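Local coordinates for protein giardin subunit alpha-1 (Giardia intestinalis, PDB 4EVF) that binds phosphatidylserine membranes in a calcium-dependent manner as an annexin and takes part in parasite attachment to the intestinal mucosa and in cytoskeletal reorganisation, at residues T274-E277 against R278-K282; E158-R161 against L162-A165; Y30-E33 against S34-K37; V181-A184 against E185-I189. All coordinates share one frame; numbering follows the deposited sequence.

Contact 1: residues T274-E277 against R278-K282; sequences TDIE and RCFDK
D275 runs alongside R278 in the same direction, three residues apart on the last turns of helix 272-279. Their charged ends form a salt bridge: NH1 of R278 donates to OD1 of D275 over 3.2 Å, with an N-H...O angle of 164°. The carboxylate oxygen sits close to the guanidinium plane, at its edge, but the nitrogen reaches that oxygen from above the carboxylate plane, the two groups being turned 75° against each other. The arginine leaves the backbone with CG anti to its N and bends at chi3 (76°), which folds the guanidinium back along the helix surface toward the acid. OD2 of D275 is hydrogen-bonded to Y266 OH, so the carboxylate is held at both oxygens, which should limit its rotation.

One residue further on, CG2 of I276 meets CD2 of F280 at 4.1 Å, the two side chains crossing obliquely. The ring also presents its edge to I276 O, which accepts the hydrogen bond from F280 N at 3.1 Å. L288 of helix 284-292 touches both apolar side chains.

At F280 the backbone departs from helical geometry. At this exit a water donates to both E277 O and F280 O, 2.7 Å from each, bridging the final turn and the departing chain. D281 OD1 then accepts from M284 N. A helix C-terminus at which a water spans two carbonyls, followed by an aspartate capping the next helix, is a helix end joined by a short turn to helix 284-292, here within the predicted fourth annexin repeat of an all-helical fold.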
ATOM      1  N   THR A 274     -12.396   2.662 -15.836  1.00 25.66           N
ATOM      2  CA  THR A 274     -12.876   1.625 -16.750  1.00 28.41           C
ATOM      3  C   THR A 274     -12.442   0.223 -16.333  1.00 25.16           C
ATOM      4  O   THR A 274     -13.242  -0.714 -16.360  1.00 22.50           O
ATOM      5  CB  THR A 274     -12.398   1.897 -18.190  1.00 31.91           C
ATOM      6  OG1 THR A 274     -13.011   3.103 -18.663  1.00 34.05           O
ATOM      7  CG2 THR A 274     -12.766   0.734 -19.120  1.00 31.34           C
ATOM      8  N   ASP A 275     -11.174   0.079 -15.946  1.00 22.00           N
ATOM      9  CA  ASP A 275     -10.646  -1.219 -15.524  1.00 24.23           C
ATOM     10  C   ASP A 275     -11.301  -1.761 -14.258  1.00 24.91           C
ATOM     11  O   ASP A 275     -11.592  -2.956 -14.163  1.00 23.77           O
ATOM     12  CB  ASP A 275      -9.122  -1.169 -15.353  1.00 26.86           C
ATOM     13  CG  ASP A 275      -8.394  -1.053 -16.682  1.00 27.92           C
ATOM     14  OD1 ASP A 275      -9.066  -1.143 -17.732  1.00 25.27           O
ATOM     15  OD2 ASP A 275      -7.156  -0.867 -16.677  1.00 32.61           O
ATOM     16  N   ILE A 276     -11.522  -0.893 -13.274  1.00 23.13           N
ATOM     17  CA  ILE A 276     -12.196  -1.332 -12.058  1.00 21.04           C
ATOM     18  C   ILE A 276     -13.614  -1.767 -12.386  1.00 21.84           C
ATOM     19  O   ILE A 276     -14.133  -2.742 -11.832  1.00 21.64           O
ATOM     20  CB  ILE A 276     -12.236  -0.224 -11.000  1.00 22.56           C
ATOM     21  CG1 ILE A 276     -10.836  -0.027 -10.411  1.00 21.46           C
ATOM     22  CG2 ILE A 276     -13.242  -0.580  -9.917  1.00 20.49           C
ATOM     23  CD1 ILE A 276     -10.707   1.185  -9.462  1.00 21.21           C
ATOM     24  N   GLU A 277     -14.230  -1.029 -13.299  1.00 19.80           N
ATOM     25  CA  GLU A 277     -15.589  -1.308 -13.733  1.00 29.52           C
ATOM     26  C   GLU A 277     -15.687  -2.736 -14.253  1.00 27.80           C
ATOM     27  O   GLU A 277     -16.582  -3.503 -13.885  1.00 27.02           O
ATOM     28  CB  GLU A 277     -15.972  -0.325 -14.839  1.00 31.05           C
ATOM     29  CG  GLU A 277     -17.109   0.591 -14.477  1.00 37.79           C
ATOM     30  CD  GLU A 277     -18.430  -0.131 -14.445  1.00 39.08           C
ATOM     31  OE1 GLU A 277     -18.603  -1.066 -15.253  1.00 42.32           O
ATOM     32  OE2 GLU A 277     -19.291   0.228 -13.613  1.00 43.13           O
ATOM     33  N   ARG A 278     -14.731  -3.098 -15.092  1.00 27.52           N
ATOM     34  CA  ARG A 278     -14.746  -4.406 -15.729  1.00 26.85           C
ATOM     35  C   ARG A 278     -14.426  -5.532 -14.752  1.00 26.60           C
ATOM     36  O   ARG A 278     -15.114  -6.557 -14.719  1.00 24.20           O
ATOM     37  CB  ARG A 278     -13.754  -4.419 -16.887  1.00 26.81           C
ATOM     38  CG  ARG A 278     -13.776  -5.705 -17.685  1.00 31.46           C
ATOM     39  CD  ARG A 278     -12.706  -5.704 -18.761  1.00 29.88           C
ATOM     40  NE  ARG A 278     -11.388  -5.933 -18.194  1.00 32.35           N
ATOM     41  CZ  ARG A 278     -10.484  -4.978 -18.026  1.00 30.94           C
ATOM     42  NH1 ARG A 278     -10.762  -3.741 -18.413  1.00 27.22           N
ATOM     43  NH2 ARG A 278      -9.303  -5.265 -17.496  1.00 31.91           N
ATOM     44  N   CYS A 279     -13.392  -5.326 -13.942  1.00 21.98           N
ATOM     45  CA  CYS A 279     -12.787  -6.413 -13.183  1.00 23.33           C
ATOM     46  C   CYS A 279     -13.466  -6.732 -11.856  1.00 23.57           C
ATOM     47  O   CYS A 279     -13.338  -7.844 -11.346  1.00 21.15           O
ATOM     48  CB  CYS A 279     -11.294  -6.126 -12.986  1.00 24.79           C
ATOM     49  SG  CYS A 279     -10.449  -5.924 -14.584  1.00 30.42           S
ATOM     50  N   PHE A 280     -14.201  -5.764 -11.315  1.00 22.01           N
ATOM     51  CA  PHE A 280     -14.890  -5.934 -10.036  1.00 22.82           C
ATOM     52  C   PHE A 280     -16.420  -5.983 -10.181  1.00 23.48           C
ATOM     53  O   PHE A 280     -16.974  -5.423 -11.119  1.00 21.94           O
ATOM     54  CB  PHE A 280     -14.443  -4.832  -9.060  1.00 21.66           C
ATOM     55  CG  PHE A 280     -13.009  -4.970  -8.650  1.00 22.47           C
ATOM     56  CD1 PHE A 280     -12.670  -5.681  -7.509  1.00 23.68           C
ATOM     57  CD2 PHE A 280     -12.000  -4.441  -9.431  1.00 23.86           C
ATOM     58  CE1 PHE A 280     -11.348  -5.845  -7.144  1.00 18.67           C
ATOM     59  CE2 PHE A 280     -10.671  -4.602  -9.073  1.00 21.53           C
ATOM     60  CZ  PHE A 280     -10.347  -5.307  -7.930  1.00 21.51           C
ATOM     61  N   ASP A 281     -17.092  -6.664  -9.252  1.00 28.89           N
ATOM     62  CA  ASP A 281     -18.540  -6.871  -9.362  1.00 27.65           C
ATOM     63  C   ASP A 281     -19.377  -5.627  -9.090  1.00 27.94           C
ATOM     64  O   ASP A 281     -18.851  -4.560  -8.749  1.00 26.47           O
ATOM     65  CB  ASP A 281     -19.030  -8.061  -8.515  1.00 24.07           C
ATOM     66  CG  ASP A 281     -19.078  -7.757  -7.016  1.00 32.49           C
ATOM     67  OD1 ASP A 281     -19.289  -6.587  -6.631  1.00 28.73           O
ATOM     68  OD2 ASP A 281     -18.904  -8.704  -6.214  1.00 31.94           O
ATOM     69  N   LYS A 282     -20.689  -5.792  -9.249  1.00 26.88           N
ATOM     70  CA  LYS A 282     -21.652  -4.697  -9.201  1.00 27.82           C
ATOM     71  C   LYS A 282     -21.609  -3.904  -7.896  1.00 22.59           C
ATOM     72  O   LYS A 282     -21.829  -2.695  -7.898  1.00 26.39           O
ATOM     73  CB  LYS A 282     -23.066  -5.246  -9.406  1.00 24.13           C
ATOM     74  CG  LYS A 282     -23.911  -4.396 -10.318  1.00 33.11           C
ATOM     75  CD  LYS A 282     -25.179  -5.120 -10.734  1.00 33.63           C
ATOM     76  CE  LYS A 282     -26.157  -5.254  -9.587  1.00 28.51           C
ATOM     77  NZ  LYS A 282     -27.393  -5.952 -10.048  1.00 26.40           N
TER
HETATM   78  O   HOH W   1     -18.654  -3.600 -12.134  1.00 28.65           O

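Contact 2: residues E158-R161 against L162-A165; sequences EAQR and LDQA
D163 N donates to A159 O over 2.8 Å with an N-H...O angle of 169°, the straightest of four backbone hydrogen bonds here. The amides of L162, Q164 and A165 likewise donate to the carbonyl four residues earlier. This is unbroken alpha-helical bonding.

Polar side chains meet without bonding. The amide ends of Q160 and Q164 cross one turn apart, their planes 31° from each other, and NE2 of Q160 comes 3.3 Å from NE2 of Q164. Both are donors as modelled, so the pair is proximity and not a bond. Q160 reaches that position because its chain bends at chi2 (73°), whereas Q164 runs extended beyond CG, which lies 3.1 Å from Q160 O.

Apolar and buried groups face the neighbouring helices and the loop before this helix. L162 packs on F193 of helix 183-196, and A165 on Y173 and L174 of helix 171-180. E158 is buried, yet its carboxylate is satisfied by a salt bridge to R151 and a hydrogen bond from G153 N. Residues 158-165 are thus consistent with an amphipathic helix, packed on its neighbours in the helical bundle of the predicted third annexin repeat.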
ATOM      1  N   GLU A 158      26.108   7.099  -9.746  1.00 27.22           N
ATOM      2  CA  GLU A 158      25.369   6.120  -8.974  1.00 28.81           C
ATOM      3  C   GLU A 158      24.668   5.130  -9.905  1.00 28.59           C
ATOM      4  O   GLU A 158      24.616   3.928  -9.624  1.00 25.09           O
ATOM      5  CB  GLU A 158      24.363   6.834  -8.067  1.00 34.07           C
ATOM      6  CG  GLU A 158      24.094   6.129  -6.746  1.00 35.06           C
ATOM      7  CD  GLU A 158      25.326   5.992  -5.878  1.00 32.84           C
ATOM      8  OE1 GLU A 158      26.051   6.985  -5.682  1.00 34.67           O
ATOM      9  OE2 GLU A 158      25.565   4.876  -5.384  1.00 34.50           O
ATOM     10  N   ALA A 159      24.140   5.641 -11.014  1.00 26.12           N
ATOM     11  CA  ALA A 159      23.517   4.787 -12.014  1.00 27.22           C
ATOM     12  C   ALA A 159      24.537   3.829 -12.642  1.00 28.28           C
ATOM     13  O   ALA A 159      24.223   2.668 -12.901  1.00 28.38           O
ATOM     14  CB  ALA A 159      22.835   5.621 -13.078  1.00 26.10           C
ATOM     15  N   GLN A 160      25.755   4.311 -12.883  1.00 26.28           N
ATOM     16  CA  GLN A 160      26.826   3.458 -13.420  1.00 27.35           C
ATOM     17  C   GLN A 160      27.223   2.332 -12.460  1.00 27.47           C
ATOM     18  O   GLN A 160      27.307   1.176 -12.868  1.00 26.17           O
ATOM     19  CB  GLN A 160      28.050   4.298 -13.821  1.00 32.21           C
ATOM     20  CG  GLN A 160      29.320   3.489 -14.138  1.00 32.93           C
ATOM     21  CD  GLN A 160      29.258   2.736 -15.474  1.00 40.33           C
ATOM     22  OE1 GLN A 160      28.184   2.368 -15.961  1.00 40.70           O
ATOM     23  NE2 GLN A 160      30.424   2.509 -16.068  1.00 40.87           N
ATOM     24  N   ARG A 161      27.459   2.661 -11.190  1.00 24.90           N
ATOM     25  CA  ARG A 161      27.725   1.630 -10.178  1.00 29.93           C
ATOM     26  C   ARG A 161      26.562   0.634 -10.085  1.00 25.26           C
ATOM     27  O   ARG A 161      26.772  -0.566  -9.910  1.00 30.59           O
ATOM     28  CB  ARG A 161      27.987   2.239  -8.791  1.00 25.63           C
ATOM     29  CG  ARG A 161      29.200   3.160  -8.703  1.00 28.71           C
ATOM     30  CD  ARG A 161      29.549   3.481  -7.241  1.00 30.37           C
ATOM     31  NE  ARG A 161      29.506   4.911  -6.925  1.00 39.87           N
ATOM     32  CZ  ARG A 161      30.454   5.787  -7.255  1.00 40.88           C
ATOM     33  NH1 ARG A 161      31.523   5.391  -7.941  1.00 39.42           N
ATOM     34  NH2 ARG A 161      30.332   7.065  -6.906  1.00 44.21           N
ATOM     35  N   LEU A 162      25.340   1.146 -10.194  1.00 24.09           N
ATOM     36  CA  LEU A 162      24.139   0.315 -10.114  1.00 25.47           C
ATOM     37  C   LEU A 162      24.124  -0.646 -11.298  1.00 26.05           C
ATOM     38  O   LEU A 162      23.972  -1.855 -11.126  1.00 24.59           O
ATOM     39  CB  LEU A 162      22.876   1.187 -10.125  1.00 24.36           C
ATOM     40  CG  LEU A 162      21.665   0.835  -9.243  1.00 28.06           C
ATOM     41  CD1 LEU A 162      20.335   1.034  -9.985  1.00 18.69           C
ATOM     42  CD2 LEU A 162      21.754  -0.576  -8.671  1.00 18.60           C
ATOM     43  N   ASP A 163      24.284  -0.092 -12.495  1.00 24.55           N
ATOM     44  CA  ASP A 163      24.375  -0.881 -13.728  1.00 26.70           C
ATOM     45  C   ASP A 163      25.451  -1.960 -13.655  1.00 30.38           C
ATOM     46  O   ASP A 163      25.240  -3.088 -14.100  1.00 30.33           O
ATOM     47  CB  ASP A 163      24.647   0.038 -14.924  1.00 27.17           C
ATOM     48  CG  ASP A 163      24.915  -0.733 -16.212  1.00 31.87           C
ATOM     49  OD1 ASP A 163      23.946  -1.084 -16.917  1.00 27.92           O
ATOM     50  OD2 ASP A 163      26.101  -0.972 -16.526  1.00 34.93           O
ATOM     51  N   GLN A 164      26.611  -1.610 -13.108  1.00 28.24           N
ATOM     52  CA  GLN A 164      27.695  -2.570 -12.971  1.00 32.42           C
ATOM     53  C   GLN A 164      27.290  -3.663 -11.986  1.00 29.71           C
ATOM     54  O   GLN A 164      27.577  -4.838 -12.200  1.00 26.49           O
ATOM     55  CB  GLN A 164      28.994  -1.875 -12.539  1.00 32.31           C
ATOM     56  CG  GLN A 164      29.552  -0.906 -13.579  1.00 31.85           C
ATOM     57  CD  GLN A 164      30.725  -0.083 -13.059  1.00 41.49           C
ATOM     58  OE1 GLN A 164      30.813   0.217 -11.862  1.00 43.47           O
ATOM     59  NE2 GLN A 164      31.630   0.291 -13.960  1.00 39.90           N
ATOM     60  N   ALA A 165      26.599  -3.279 -10.917  1.00 28.53           N
ATOM     61  CA  ALA A 165      26.088  -4.261  -9.963  1.00 26.19           C
ATOM     62  C   ALA A 165      25.118  -5.252 -10.620  1.00 29.43           C
ATOM     63  O   ALA A 165      25.198  -6.458 -10.374  1.00 28.69           O
ATOM     64  CB  ALA A 165      25.425  -3.570  -8.784  1.00 25.76           C
TER

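Contact 3: residues Y30-E33 against S34-K37; sequences YSAE and SREK
With its hydroxyl at chi1 71°, between the backbone N and the carbonyl carbon, S31 brings OG over the start of helix 32-46, while S34 keeps its own OG beside its backbone N. S31 OG thereby comes 3.2 Å from S34 OG, and one water bridges the two hydroxyls, 2.9 Å from S31 OG and 2.8 Å from S34 OG. S31 OG also lies 3.0 Å from S34 N, in the place of an N-cap side chain, although the angles do not settle whether that amide bonds to it.

R35 wraps the same turn from another side. Its chain bends at chi3 and lays the guanidinium back over the entering chain, so that A32 CA sits 3.5 Å above one face, toward one side of the group, with S31 O over the same face. NH1 is 2.9 Å from Y30 O, approaching obliquely, and CG rests against CB of Y30. The group has a firmer partner outside, since NE donates to L70 O; the arginine thus links this helix start to the end of helix 62-70.

The backbone takes up its helical pattern at once. R35 N donates to S31 O at 2.8 Å with an N-H...O angle of 167°, followed by E36 N to A32 O and a longer bond from K37 N to E33 O. A32 N is bound by D257 OD2, so a carboxylate from a distant loop serves the first turn. The arrangement is a helix N-terminus with a serine at the N-cap, within the predicted first annexin repeat.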
ATOM      1  N   TYR A  30     -12.247  12.749   2.737  1.00 24.41           N
ATOM      2  CA  TYR A  30     -11.432  13.092   3.900  1.00 22.61           C
ATOM      3  C   TYR A  30     -10.243  12.169   4.098  1.00 25.39           C
ATOM      4  O   TYR A  30     -10.325  10.954   3.869  1.00 22.72           O
ATOM      5  CB  TYR A  30     -12.290  13.052   5.162  1.00 21.27           C
ATOM      6  CG  TYR A  30     -13.462  13.996   5.130  1.00 24.38           C
ATOM      7  CD1 TYR A  30     -13.276  15.364   5.291  1.00 23.85           C
ATOM      8  CD2 TYR A  30     -14.757  13.529   4.930  1.00 21.85           C
ATOM      9  CE1 TYR A  30     -14.340  16.233   5.254  1.00 21.42           C
ATOM     10  CE2 TYR A  30     -15.825  14.395   4.891  1.00 22.37           C
ATOM     11  CZ  TYR A  30     -15.607  15.748   5.060  1.00 18.57           C
ATOM     12  OH  TYR A  30     -16.661  16.624   5.031  1.00 22.90           O
ATOM     13  N   SER A  31      -9.143  12.754   4.561  1.00 22.95           N
ATOM     14  CA  SER A  31      -7.898  12.033   4.797  1.00 21.34           C
ATOM     15  C   SER A  31      -8.050  11.076   5.966  1.00 22.58           C
ATOM     16  O   SER A  31      -9.043  11.123   6.684  1.00 21.89           O
ATOM     17  CB  SER A  31      -6.794  13.014   5.153  1.00 22.12           C
ATOM     18  OG  SER A  31      -7.044  13.523   6.451  1.00 23.77           O
ATOM     19  N   ALA A  32      -7.045  10.231   6.173  1.00 20.15           N
ATOM     20  CA  ALA A  32      -7.093   9.256   7.255  1.00 20.16           C
ATOM     21  C   ALA A  32      -7.199   9.972   8.604  1.00 22.08           C
ATOM     22  O   ALA A  32      -8.008   9.593   9.446  1.00 20.03           O
ATOM     23  CB  ALA A  32      -5.877   8.361   7.214  1.00 19.74           C
ATOM     24  N   GLU A  33      -6.382  11.009   8.786  1.00 21.84           N
ATOM     25  CA  GLU A  33      -6.396  11.824   9.999  1.00 20.73           C
ATOM     26  C   GLU A  33      -7.755  12.478  10.209  1.00 21.28           C
ATOM     27  O   GLU A  33      -8.267  12.509  11.333  1.00 22.79           O
ATOM     28  CB  GLU A  33      -5.308  12.909   9.928  1.00 21.87           C
ATOM     29  CG  GLU A  33      -3.870  12.371   9.953  1.00 25.94           C
ATOM     30  CD  GLU A  33      -3.345  11.896   8.590  1.00 32.25           C
ATOM     31  OE1 GLU A  33      -4.095  11.889   7.583  1.00 26.54           O
ATOM     32  OE2 GLU A  33      -2.151  11.530   8.531  1.00 40.68           O
ATOM     33  N   SER A  34      -8.340  13.003   9.133  1.00 21.83           N
ATOM     34  CA  SER A  34      -9.659  13.638   9.219  1.00 22.21           C
ATOM     35  C   SER A  34     -10.732  12.614   9.567  1.00 21.63           C
ATOM     36  O   SER A  34     -11.611  12.871  10.382  1.00 17.10           O
ATOM     37  CB  SER A  34     -10.033  14.351   7.916  1.00 22.56           C
ATOM     38  OG  SER A  34      -9.235  15.502   7.675  1.00 25.28           O
ATOM     39  N   ARG A  35     -10.671  11.444   8.943  1.00 19.18           N
ATOM     40  CA  ARG A  35     -11.613  10.395   9.300  1.00 19.00           C
ATOM     41  C   ARG A  35     -11.494   9.936  10.758  1.00 20.01           C
ATOM     42  O   ARG A  35     -12.488   9.502  11.356  1.00 18.87           O
ATOM     43  CB  ARG A  35     -11.520   9.215   8.329  1.00 22.27           C
ATOM     44  CG  ARG A  35     -12.004   9.583   6.939  1.00 16.07           C
ATOM     45  CD  ARG A  35     -12.034   8.356   6.039  1.00 18.65           C
ATOM     46  NE  ARG A  35     -10.866   7.515   6.268  1.00 26.85           N
ATOM     47  CZ  ARG A  35      -9.855   7.411   5.421  1.00 21.07           C
ATOM     48  NH1 ARG A  35      -9.880   8.089   4.283  1.00 22.00           N
ATOM     49  NH2 ARG A  35      -8.834   6.629   5.706  1.00 23.61           N
ATOM     50  N   GLU A  36     -10.297  10.039  11.333  1.00 19.79           N
ATOM     51  CA  GLU A  36     -10.129   9.779  12.779  1.00 19.61           C
ATOM     52  C   GLU A  36     -10.918  10.782  13.636  1.00 19.98           C
ATOM     53  O   GLU A  36     -11.571  10.401  14.609  1.00 20.43           O
ATOM     54  CB  GLU A  36      -8.655   9.792  13.181  1.00 20.70           C
ATOM     55  CG  GLU A  36      -7.796   8.731  12.484  1.00 22.53           C
ATOM     56  CD  GLU A  36      -6.361   8.719  12.998  1.00 27.23           C
ATOM     57  OE1 GLU A  36      -5.817   9.811  13.290  1.00 30.91           O
ATOM     58  OE2 GLU A  36      -5.789   7.617  13.134  1.00 28.47           O
ATOM     59  N   LYS A  37     -10.834  12.063  13.283  1.00 20.41           N
ATOM     60  CA  LYS A  37     -11.625  13.104  13.948  1.00 20.68           C
ATOM     61  C   LYS A  37     -13.111  12.788  13.845  1.00 19.45           C
ATOM     62  O   LYS A  37     -13.845  12.856  14.837  1.00 20.51           O
ATOM     63  CB  LYS A  37     -11.360  14.482  13.330  1.00 20.35           C
ATOM     64  CG  LYS A  37      -9.994  15.057  13.624  1.00 27.55           C
ATOM     65  CD  LYS A  37      -9.916  16.548  13.258  1.00 26.18           C
ATOM     66  CE  LYS A  37      -9.891  16.769  11.750  1.00 28.79           C
ATOM     67  NZ  LYS A  37      -9.696  18.210  11.369  1.00 25.33           N
TER
HETATM   68  O   HOH W   2      -6.552  15.545   8.412  1.00 30.09           O

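Contact 4: residues V181-A184 against E185-I189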
ATOM      1  N   VAL A 181      18.547   3.519  -0.274  1.00 17.53           N
ATOM      2  CA  VAL A 181      18.581   4.742  -1.064  1.00 21.20           C
ATOM      3  C   VAL A 181      17.361   5.600  -0.737  1.00 20.73           C
ATOM      4  O   VAL A 181      16.250   5.089  -0.631  1.00 21.55           O
ATOM      5  CB  VAL A 181      18.648   4.469  -2.587  1.00 19.71           C
ATOM      6  CG1 VAL A 181      17.327   3.912  -3.090  1.00 16.61           C
ATOM      7  CG2 VAL A 181      18.995   5.742  -3.335  1.00 20.11           C
ATOM      8  N   PRO A 182      17.571   6.913  -0.552  1.00 20.74           N
ATOM      9  CA  PRO A 182      16.429   7.797  -0.311  1.00 23.10           C
ATOM     10  C   PRO A 182      15.633   7.957  -1.594  1.00 20.31           C
ATOM     11  O   PRO A 182      16.222   7.957  -2.667  1.00 19.49           O
ATOM     12  CB  PRO A 182      17.087   9.127   0.097  1.00 24.52           C
ATOM     13  CG  PRO A 182      18.473   8.741   0.580  1.00 25.20           C
ATOM     14  CD  PRO A 182      18.861   7.591  -0.319  1.00 21.89           C
ATOM     15  N   SER A 183      14.312   8.062  -1.488  1.00 20.53           N
ATOM     16  CA  SER A 183      13.472   8.206  -2.667  1.00 21.73           C
ATOM     17  C   SER A 183      13.864   9.420  -3.494  1.00 24.89           C
ATOM     18  O   SER A 183      13.900   9.364  -4.726  1.00 20.51           O
ATOM     19  CB  SER A 183      11.999   8.322  -2.271  1.00 29.53           C
ATOM     20  OG  SER A 183      11.557   7.145  -1.628  1.00 33.50           O
ATOM     21  N   ALA A 184      14.149  10.529  -2.812  1.00 22.63           N
ATOM     22  CA  ALA A 184      14.458  11.765  -3.514  1.00 25.82           C
ATOM     23  C   ALA A 184      15.651  11.587  -4.447  1.00 23.69           C
ATOM     24  O   ALA A 184      15.725  12.237  -5.477  1.00 22.51           O
ATOM     25  CB  ALA A 184      14.705  12.898  -2.524  1.00 26.09           C
ATOM     26  N   GLU A 185      16.574  10.699  -4.075  1.00 22.03           N
ATOM     27  CA  GLU A 185      17.771  10.439  -4.874  1.00 19.72           C
ATOM     28  C   GLU A 185      17.491   9.392  -5.931  1.00 24.75           C
ATOM     29  O   GLU A 185      18.069   9.410  -7.021  1.00 24.85           O
ATOM     30  CB  GLU A 185      18.915   9.962  -3.973  1.00 22.97           C
ATOM     31  CG  GLU A 185      19.211  10.908  -2.815  1.00 27.65           C
ATOM     32  CD  GLU A 185      20.557  10.655  -2.162  1.00 32.49           C
ATOM     33  OE1 GLU A 185      21.118   9.542  -2.333  1.00 30.29           O
ATOM     34  OE2 GLU A 185      21.062  11.578  -1.481  1.00 28.17           O
ATOM     35  N   TYR A 186      16.598   8.468  -5.613  1.00 23.54           N
ATOM     36  CA  TYR A 186      16.334   7.363  -6.535  1.00 22.09           C
ATOM     37  C   TYR A 186      15.876   7.846  -7.907  1.00 21.79           C
ATOM     38  O   TYR A 186      16.383   7.390  -8.934  1.00 18.78           O
ATOM     39  CB  TYR A 186      15.310   6.402  -5.945  1.00 23.25           C
ATOM     40  CG  TYR A 186      15.066   5.185  -6.817  1.00 22.80           C
ATOM     41  CD1 TYR A 186      15.949   4.112  -6.797  1.00 20.61           C
ATOM     42  CD2 TYR A 186      13.954   5.111  -7.655  1.00 20.21           C
ATOM     43  CE1 TYR A 186      15.728   2.986  -7.584  1.00 21.28           C
ATOM     44  CE2 TYR A 186      13.725   3.981  -8.447  1.00 22.46           C
ATOM     45  CZ  TYR A 186      14.620   2.926  -8.406  1.00 21.09           C
ATOM     46  OH  TYR A 186      14.419   1.796  -9.185  1.00 18.25           O
ATOM     47  N   ARG A 187      14.935   8.786  -7.916  1.00 23.15           N
ATOM     48  CA  ARG A 187      14.338   9.281  -9.158  1.00 24.43           C
ATOM     49  C   ARG A 187      15.375   9.787 -10.169  1.00 24.73           C
ATOM     50  O   ARG A 187      15.353   9.386 -11.342  1.00 23.35           O
ATOM     51  CB  ARG A 187      13.280  10.348  -8.839  1.00 26.97           C
ATOM     52  CG  ARG A 187      12.479  10.003  -7.573  1.00 28.51           C
ATOM     53  CD  ARG A 187      11.303  10.934  -7.287  1.00 31.16           C
ATOM     54  NE  ARG A 187      10.363  10.300  -6.357  1.00 35.91           N
ATOM     55  CZ  ARG A 187      10.232  10.610  -5.067  1.00 39.91           C
ATOM     56  NH1 ARG A 187      10.964  11.583  -4.523  1.00 34.79           N
ATOM     57  NH2 ARG A 187       9.348   9.954  -4.318  1.00 36.60           N
ATOM     58  N   PRO A 188      16.292  10.674  -9.729  1.00 23.18           N
ATOM     59  CA  PRO A 188      17.354  11.112 -10.651  1.00 20.53           C
ATOM     60  C   PRO A 188      18.265   9.957 -11.093  1.00 23.89           C
ATOM     61  O   PRO A 188      18.721   9.934 -12.233  1.00 21.86           O
ATOM     62  CB  PRO A 188      18.152  12.133  -9.823  1.00 23.71           C
ATOM     63  CG  PRO A 188      17.681  11.952  -8.383  1.00 25.42           C
ATOM     64  CD  PRO A 188      16.286  11.433  -8.466  1.00 22.91           C
ATOM     65  N   ILE A 189      18.535   9.024 -10.188  1.00 20.99           N
ATOM     66  CA  ILE A 189      19.324   7.841 -10.527  1.00 19.95           C
ATOM     67  C   ILE A 189      18.647   6.987 -11.610  1.00 21.61           C
ATOM     68  O   ILE A 189      19.302   6.518 -12.546  1.00 20.50           O
ATOM     69  CB  ILE A 189      19.623   7.005  -9.276  1.00 19.79           C
ATOM     70  CG1 ILE A 189      20.545   7.809  -8.351  1.00 19.19           C
ATOM     71  CG2 ILE A 189      20.275   5.649  -9.664  1.00 20.38           C
ATOM     72  CD1 ILE A 189      20.804   7.191  -7.024  1.00 18.44           C
TER
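The first turn of helix 183-196, in the predicted third annexin repeat, begins here with P182 at the N-cap. Its carbonyl serves two amides: P182 O accepts from Y186 N at 3.0 Å, in the carbonyl plane, and weakly from E185 N at 3.1 Å.

CG1 of V181 leans on CD1 of Y186 at 4.0 Å; the tyrosine has CG anti to its backbone N (chi1 -176°), and its OH hydrogen-bonds to H221 ND1. E185 runs extended beyond CG and passes beside the proline ring, OE1 being 3.6 Å from P182 CD. Its two oxygens bind outside, to R151 N and S150 OG, which fixes the carboxylate.

R187 stretches out from CG to NE, and S183 O lies 3.5 Å above one face of its guanidinium. NE is bound to L225 O. The amide of R187 makes a weak bond to that same S183 O, 3.4 Å long.

P188 has no N-H to give, and the helix kinks there: CD stands 3.1 Å from A184 O. Bonding resumes from I189 N to E185 O. Across this helix start the chemistry thus implies one sound backbone bond, two weak ones and one that proline cannot make, with E185, Y186 and R187 tied to partners beyond it.

From the N terminus the order is contact 3, contact 2, contact 4, contact 1, all in series, with none nested or crossing. Each lies within one continuous run of eight or nine residues, and none closes a long loop. Contacts 3 and 4 lie at helix starts, contact 2 within a helix, and contact 1 at a helix end leading into the next. Only contacts 2 and 4 touch: E158 CG meets I189 CD1 at 3.5 Å, joining helices 155-167 and 183-196 in one predicted repeat. Contact 3 lies on the opposite side of the chain's centre from contact 2, their centres about 42 Å apart. Contact 1, in the predicted fourth repeat, stays about 15 Å from contact 3 at nearest atoms.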